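Local coordinates for hypothetical protein VPA1032 (Vibrio parahaemolyticus, PDB 1ZBP), which is of unknown function but belongs to the ImpE family, some of whose members are associated with type VI secretion, at residues A[154-159]-A[171-176]; A[164-169]-A[197-202]. All coordinates share one frame; numbering follows the deposited sequence.

Interaction 1: A[154-159]-A[171-176]; sequences GYIELF and ASINTL
Ile156 and Ile173 meet tip to tip, and they are the only side chains within 4.5 Å of each other across 154-159 and 171-176. The closest approach is methyl to methyl: Ile156 CD1 lies 3.4 Å from Ile173 CD1, a tight distance for two carbons. Ile173 CD1 also sits 4.0 Å from Ile156 CG1 and 4.1 Å from Ile156 CG2, so this methyl faces both branches of its partner. Ile156 sets its CG1 between the backbone N and the carbonyl carbon (chi1 54°) and then runs nearly straight to CD1, which carries the Ile156 CD1 methyl across the gap. Ile173 is likewise extended about its second torsion (chi2 167°). Length is needed here, because the two CA atoms of Ile156 and Ile173 are 9.4 Å apart, too far for strand pairing.

The polar part of the contact is indirect. One water receives a hydrogen bond from Ala171 N at 3.0 Å and donates one to Gly154 O at 2.7 Å. The angle Gly154 O–water–Ala171 N, about 104°, is close to tetrahedral. No direct hydrogen bond joins the segments; the water spans the end where they come nearer, with the CA atoms of Gly154 and Ala171 7.3 Å apart.

The contact connects two sheets. Strand 155-159 is an outer strand of a small mixed sheet, where Ile156 pairs through its backbone with Val168, whereas strand 173-178 belongs to the large antiparallel sheet. Leu158 and Leu176 continue the apolar layer by both packing on Phe194 of strand 189-196. Glu157, on the other face of the strand, forms salt bridges with Arg81 of helix 65-84 and with Lys241, and Phe159 packs against the same helix.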
loop_
_atom_site.group_PDB
_atom_site.type_symbol
_atom_site.label_atom_id
_atom_site.label_comp_id
_atom_site.label_asym_id
_atom_site.label_seq_id
_atom_site.Cartn_x
_atom_site.Cartn_y
_atom_site.Cartn_z
ATOM N N GLY A 154 -4.774 -6.660 -11.278
ATOM C CA GLY A 154 -5.967 -5.837 -11.348
ATOM C C GLY A 154 -6.518 -5.542 -9.969
ATOM O O GLY A 154 -7.730 -5.400 -9.806
ATOM N N TYR A 155 -5.643 -5.455 -8.971
ATOM C CA TYR A 155 -6.080 -5.200 -7.593
ATOM C C TYR A 155 -5.471 -3.945 -6.973
ATOM O O TYR A 155 -4.384 -3.526 -7.345
ATOM C CB TYR A 155 -5.700 -6.376 -6.683
ATOM C CG TYR A 155 -6.513 -7.624 -6.887
ATOM C CD1 TYR A 155 -7.582 -7.923 -6.047
ATOM C CD2 TYR A 155 -6.223 -8.512 -7.932
ATOM C CE1 TYR A 155 -8.338 -9.065 -6.235
ATOM C CE2 TYR A 155 -6.981 -9.658 -8.124
ATOM C CZ TYR A 155 -8.037 -9.930 -7.274
ATOM O OH TYR A 155 -8.809 -11.061 -7.476
ATOM N N ILE A 156 -6.193 -3.332 -6.042
ATOM C CA ILE A 156 -5.651 -2.195 -5.324
ATOM C C ILE A 156 -5.615 -2.687 -3.888
ATOM O O ILE A 156 -6.284 -3.681 -3.536
ATOM C CB ILE A 156 -6.523 -0.915 -5.390
ATOM C CG1 ILE A 156 -7.951 -1.220 -4.940
ATOM C CG2 ILE A 156 -6.453 -0.297 -6.772
ATOM C CD1 ILE A 156 -8.724 0.021 -4.552
ATOM N N GLU A 157 -4.825 -2.010 -3.066
ATOM C CA GLU A 157 -4.687 -2.392 -1.664
ATOM C C GLU A 157 -5.298 -1.319 -0.752
ATOM O O GLU A 157 -5.265 -0.121 -1.049
ATOM C CB GLU A 157 -3.209 -2.572 -1.320
ATOM C CG GLU A 157 -2.445 -3.530 -2.244
ATOM C CD GLU A 157 -1.011 -3.790 -1.766
ATOM O OE1 GLU A 157 -0.740 -4.852 -1.176
ATOM O OE2 GLU A 157 -0.133 -2.935 -1.985
ATOM N N LEU A 158 -5.874 -1.747 0.357
ATOM C CA LEU A 158 -6.476 -0.805 1.281
ATOM C C LEU A 158 -6.215 -1.268 2.682
ATOM O O LEU A 158 -6.166 -2.458 2.942
ATOM C CB LEU A 158 -7.993 -0.708 1.055
ATOM C CG LEU A 158 -8.507 -0.096 -0.259
ATOM C CD1 LEU A 158 -9.985 -0.423 -0.443
ATOM C CD2 LEU A 158 -8.287 1.420 -0.245
ATOM N N PHE A 159 -6.019 -0.313 3.579
ATOM C CA PHE A 159 -5.833 -0.610 4.988
ATOM C C PHE A 159 -7.105 -0.022 5.609
ATOM O O PHE A 159 -7.274 1.187 5.627
ATOM C CB PHE A 159 -4.591 0.097 5.542
ATOM C CG PHE A 159 -3.290 -0.453 5.023
ATOM C CD1 PHE A 159 -3.226 -1.724 4.452
ATOM C CD2 PHE A 159 -2.121 0.272 5.156
ATOM C CE1 PHE A 159 -2.020 -2.261 4.024
ATOM C CE2 PHE A 159 -0.905 -0.258 4.731
ATOM C CZ PHE A 159 -0.854 -1.535 4.162
ATOM N N ALA A 171 -11.675 -3.633 -10.921
ATOM C CA ALA A 171 -12.968 -3.771 -11.604
ATOM C C ALA A 171 -14.172 -3.545 -10.681
ATOM O O ALA A 171 -15.277 -3.226 -11.144
ATOM C CB ALA A 171 -13.073 -5.147 -12.245
ATOM N N SER A 172 -13.957 -3.724 -9.380
ATOM C CA SER A 172 -15.012 -3.533 -8.384
ATOM C C SER A 172 -15.125 -2.078 -7.947
ATOM O O SER A 172 -15.998 -1.740 -7.163
ATOM C CB SER A 172 -14.740 -4.398 -7.147
ATOM O OG SER A 172 -15.071 -5.759 -7.376
ATOM N N ILE A 173 -14.248 -1.218 -8.453
ATOM C CA ILE A 173 -14.272 0.190 -8.068
ATOM C C ILE A 173 -15.234 1.020 -8.904
ATOM O O ILE A 173 -15.238 0.935 -10.133
ATOM C CB ILE A 173 -12.866 0.846 -8.192
ATOM C CG1 ILE A 173 -11.879 0.194 -7.217
ATOM C CG2 ILE A 173 -12.970 2.331 -7.924
ATOM C CD1 ILE A 173 -10.430 0.541 -7.488
ATOM N N ASN A 174 -16.043 1.829 -8.217
ATOM C CA ASN A 174 -16.989 2.737 -8.851
ATOM C C ASN A 174 -16.364 4.148 -8.808
ATOM O O ASN A 174 -16.238 4.806 -9.836
ATOM C CB ASN A 174 -18.332 2.722 -8.117
ATOM C CG ASN A 174 -18.992 1.339 -8.109
ATOM O OD1 ASN A 174 -19.149 0.689 -9.149
ATOM N ND2 ASN A 174 -19.391 0.895 -6.924
ATOM N N THR A 175 -15.986 4.618 -7.624
ATOM C CA THR A 175 -15.326 5.918 -7.517
ATOM C C THR A 175 -14.111 5.745 -6.614
ATOM O O THR A 175 -14.106 4.890 -5.728
ATOM C CB THR A 175 -16.235 7.028 -6.902
ATOM O OG1 THR A 175 -16.737 6.587 -5.636
ATOM C CG2 THR A 175 -17.401 7.377 -7.841
ATOM N N LEU A 176 -13.070 6.536 -6.839
ATOM C CA LEU A 176 -11.876 6.442 -5.992
ATOM C C LEU A 176 -11.240 7.817 -5.956
ATOM O O LEU A 176 -11.139 8.491 -6.976
ATOM C CB LEU A 176 -10.887 5.401 -6.552
ATOM C CG LEU A 176 -9.696 4.916 -5.710
ATOM C CD1 LEU A 176 -8.579 5.896 -5.822
ATOM C CD2 LEU A 176 -10.102 4.708 -4.251
HETATM O O HOH W 1 -9.701 -5.753 -11.613
#

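Interaction 2: A[164-169]-A[197-202]; sequences NYFLVP and DGLGEG
Leu199 places its two methyl groups against two different side chains of strand 165-169. CD2 approaches the Phe166 ring at a slant, 4.1 Å from CE2, while Leu199 CD1 lies beside Val168, 4.4 Å from Val168 CG2. The fork is brought there by a CG lying beside the backbone N (chi1 -60°). Just before the strand, Asn164 O lies in the plane of the Phe166 ring at its edge, 3.6 Å from Phe166 CD1, where it could interact weakly with the ring C–H groups.

This is the closer-packed part, and even here the distances are those of modest van der Waals contact. The Val168 side is the more enclosed: Val168 is buried and also touches Ile196. Leu199 is partly exposed, yet it provides about half of the 108 Å² buried between the segments. Around it the loop opens to solvent, with Asp197, Gly198 and Glu201 exposed and no hydrogen bond crossing to the strand. The nearest CA pair, Val168 and Asp197, is 9.2 Å apart, so side chains alone bridge the gap.

Leu199 and Gly200 both face Ile196, forming a classic beta bulge. Asp197 and Gly198 have backbone angles close to a type II turn, with a positive phi of 98° at Gly198. The contact is thus that of a bulged beta-hairpin, linking strands 189-196 and 202-207, whose connection rests on a neighbouring sheet.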
loop_
_atom_site.group_PDB
_atom_site.type_symbol
_atom_site.label_atom_id
_atom_site.label_comp_id
_atom_site.label_asym_id
_atom_site.label_seq_id
_atom_site.Cartn_x
_atom_site.Cartn_y
_atom_site.Cartn_z
ATOM N N ASN A 164 -7.665 -3.923 9.060
ATOM C CA ASN A 164 -7.643 -5.074 8.162
ATOM C C ASN A 164 -7.060 -4.684 6.797
ATOM O O ASN A 164 -7.313 -3.588 6.283
ATOM C CB ASN A 164 -9.054 -5.616 7.956
ATOM C CG ASN A 164 -9.587 -6.350 9.178
ATOM O OD1 ASN A 164 -10.678 -6.052 9.661
ATOM N ND2 ASN A 164 -8.820 -7.326 9.674
ATOM N N TYR A 165 -6.270 -5.592 6.228
ATOM C CA TYR A 165 -5.641 -5.430 4.915
ATOM C C TYR A 165 -6.587 -5.984 3.847
ATOM O O TYR A 165 -6.934 -7.173 3.865
ATOM C CB TYR A 165 -4.312 -6.193 4.898
ATOM C CG TYR A 165 -3.694 -6.407 3.530
ATOM C CD1 TYR A 165 -3.497 -5.339 2.645
ATOM C CD2 TYR A 165 -3.282 -7.682 3.123
ATOM C CE1 TYR A 165 -2.901 -5.539 1.383
ATOM C CE2 TYR A 165 -2.697 -7.890 1.873
ATOM C CZ TYR A 165 -2.510 -6.820 1.010
ATOM O OH TYR A 165 -1.948 -7.039 -0.227
ATOM N N PHE A 166 -7.014 -5.120 2.929
ATOM C CA PHE A 166 -7.928 -5.515 1.850
ATOM C C PHE A 166 -7.299 -5.502 0.453
ATOM O O PHE A 166 -6.489 -4.638 0.133
ATOM C CB PHE A 166 -9.156 -4.595 1.811
ATOM C CG PHE A 166 -10.219 -4.936 2.816
ATOM C CD1 PHE A 166 -10.038 -4.663 4.176
ATOM C CD2 PHE A 166 -11.431 -5.498 2.396
ATOM C CE1 PHE A 166 -11.056 -4.941 5.104
ATOM C CE2 PHE A 166 -12.452 -5.780 3.303
ATOM C CZ PHE A 166 -12.270 -5.500 4.671
ATOM N N LEU A 167 -7.697 -6.474 -0.363
ATOM C CA LEU A 167 -7.266 -6.600 -1.747
ATOM C C LEU A 167 -8.562 -6.492 -2.529
ATOM O O LEU A 167 -9.415 -7.388 -2.478
ATOM C CB LEU A 167 -6.596 -7.946 -2.001
ATOM C CG LEU A 167 -5.067 -7.916 -1.877
ATOM C CD1 LEU A 167 -4.509 -9.331 -1.990
ATOM C CD2 LEU A 167 -4.478 -7.023 -2.968
ATOM N N VAL A 168 -8.715 -5.382 -3.241
ATOM C CA VAL A 168 -9.937 -5.124 -3.968
ATOM C C VAL A 168 -9.722 -4.975 -5.462
ATOM O O VAL A 168 -8.898 -4.175 -5.914
ATOM C CB VAL A 168 -10.615 -3.856 -3.415
ATOM C CG1 VAL A 168 -11.840 -3.519 -4.220
ATOM C CG2 VAL A 168 -10.972 -4.083 -1.945
ATOM N N PRO A 169 -10.453 -5.775 -6.248
ATOM C CA PRO A 169 -10.390 -5.776 -7.711
ATOM C C PRO A 169 -10.636 -4.368 -8.231
ATOM O O PRO A 169 -11.605 -3.737 -7.838
ATOM C CB PRO A 169 -11.523 -6.727 -8.107
ATOM C CG PRO A 169 -11.529 -7.702 -6.995
ATOM C CD PRO A 169 -11.382 -6.811 -5.770
ATOM N N ASP A 197 -17.870 -1.982 -5.016
ATOM C CA ASP A 197 -18.878 -3.017 -4.873
ATOM C C ASP A 197 -18.457 -3.945 -3.746
ATOM O O ASP A 197 -17.316 -4.406 -3.715
ATOM C CB ASP A 197 -18.992 -3.798 -6.182
ATOM C CG ASP A 197 -19.361 -2.906 -7.351
ATOM O OD1 ASP A 197 -19.096 -3.288 -8.517
ATOM O OD2 ASP A 197 -19.930 -1.823 -7.090
ATOM N N GLY A 198 -19.372 -4.209 -2.818
ATOM C CA GLY A 198 -19.055 -5.096 -1.712
ATOM C C GLY A 198 -18.669 -4.384 -0.426
ATOM O O GLY A 198 -18.495 -5.031 0.614
ATOM N N LEU A 199 -18.528 -3.060 -0.496
ATOM C CA LEU A 199 -18.165 -2.249 0.670
ATOM C C LEU A 199 -18.945 -0.933 0.695
ATOM O O LEU A 199 -19.008 -0.264 1.726
ATOM C CB LEU A 199 -16.662 -1.940 0.667
ATOM C CG LEU A 199 -15.685 -3.122 0.713
ATOM C CD1 LEU A 199 -14.255 -2.624 0.555
ATOM C CD2 LEU A 199 -15.859 -3.872 2.016
ATOM N N GLY A 200 -19.543 -0.571 -0.438
ATOM C CA GLY A 200 -20.300 0.668 -0.512
ATOM C C GLY A 200 -19.380 1.861 -0.359
ATOM O O GLY A 200 -18.195 1.770 -0.683
ATOM N N GLU A 201 -19.906 2.983 0.123
ATOM C CA GLU A 201 -19.075 4.172 0.311
ATOM C C GLU A 201 -18.272 4.049 1.599
ATOM O O GLU A 201 -18.816 3.724 2.654
ATOM C CB GLU A 201 -19.935 5.431 0.372
ATOM C CG GLU A 201 -20.786 5.634 -0.868
ATOM C CD GLU A 201 -21.299 7.061 -0.999
ATOM O OE1 GLU A 201 -21.913 7.561 -0.031
ATOM O OE2 GLU A 201 -21.094 7.676 -2.070
ATOM N N GLY A 202 -16.971 4.305 1.514
ATOM C CA GLY A 202 -16.143 4.212 2.697
ATOM C C GLY A 202 -14.830 4.947 2.571
ATOM O O GLY A 202 -14.634 5.743 1.654
#

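Both contacts join the small mixed sheet to parts of the large antiparallel one, and their centres are only 7 Å apart. Ile156, Phe166 and Val168 project from paired strands toward the same partner sheet. Interaction 1 is the more interior, with two buried isoleucines and a water at its edge; interaction 2 is also partly buried but nearer the surface, purely apolar, with exposed loop residues around Leu199 where a hairpin loop meets the strand. Two probable hydrogen bonds link them: Glu157 OE1 to Tyr165 OH at 2.7 Å, within the small sheet, and Asn174 ND2 to Asp197 OD2 at 2.8 Å, which ties the corner of 171-176 to the exposed hairpin loop.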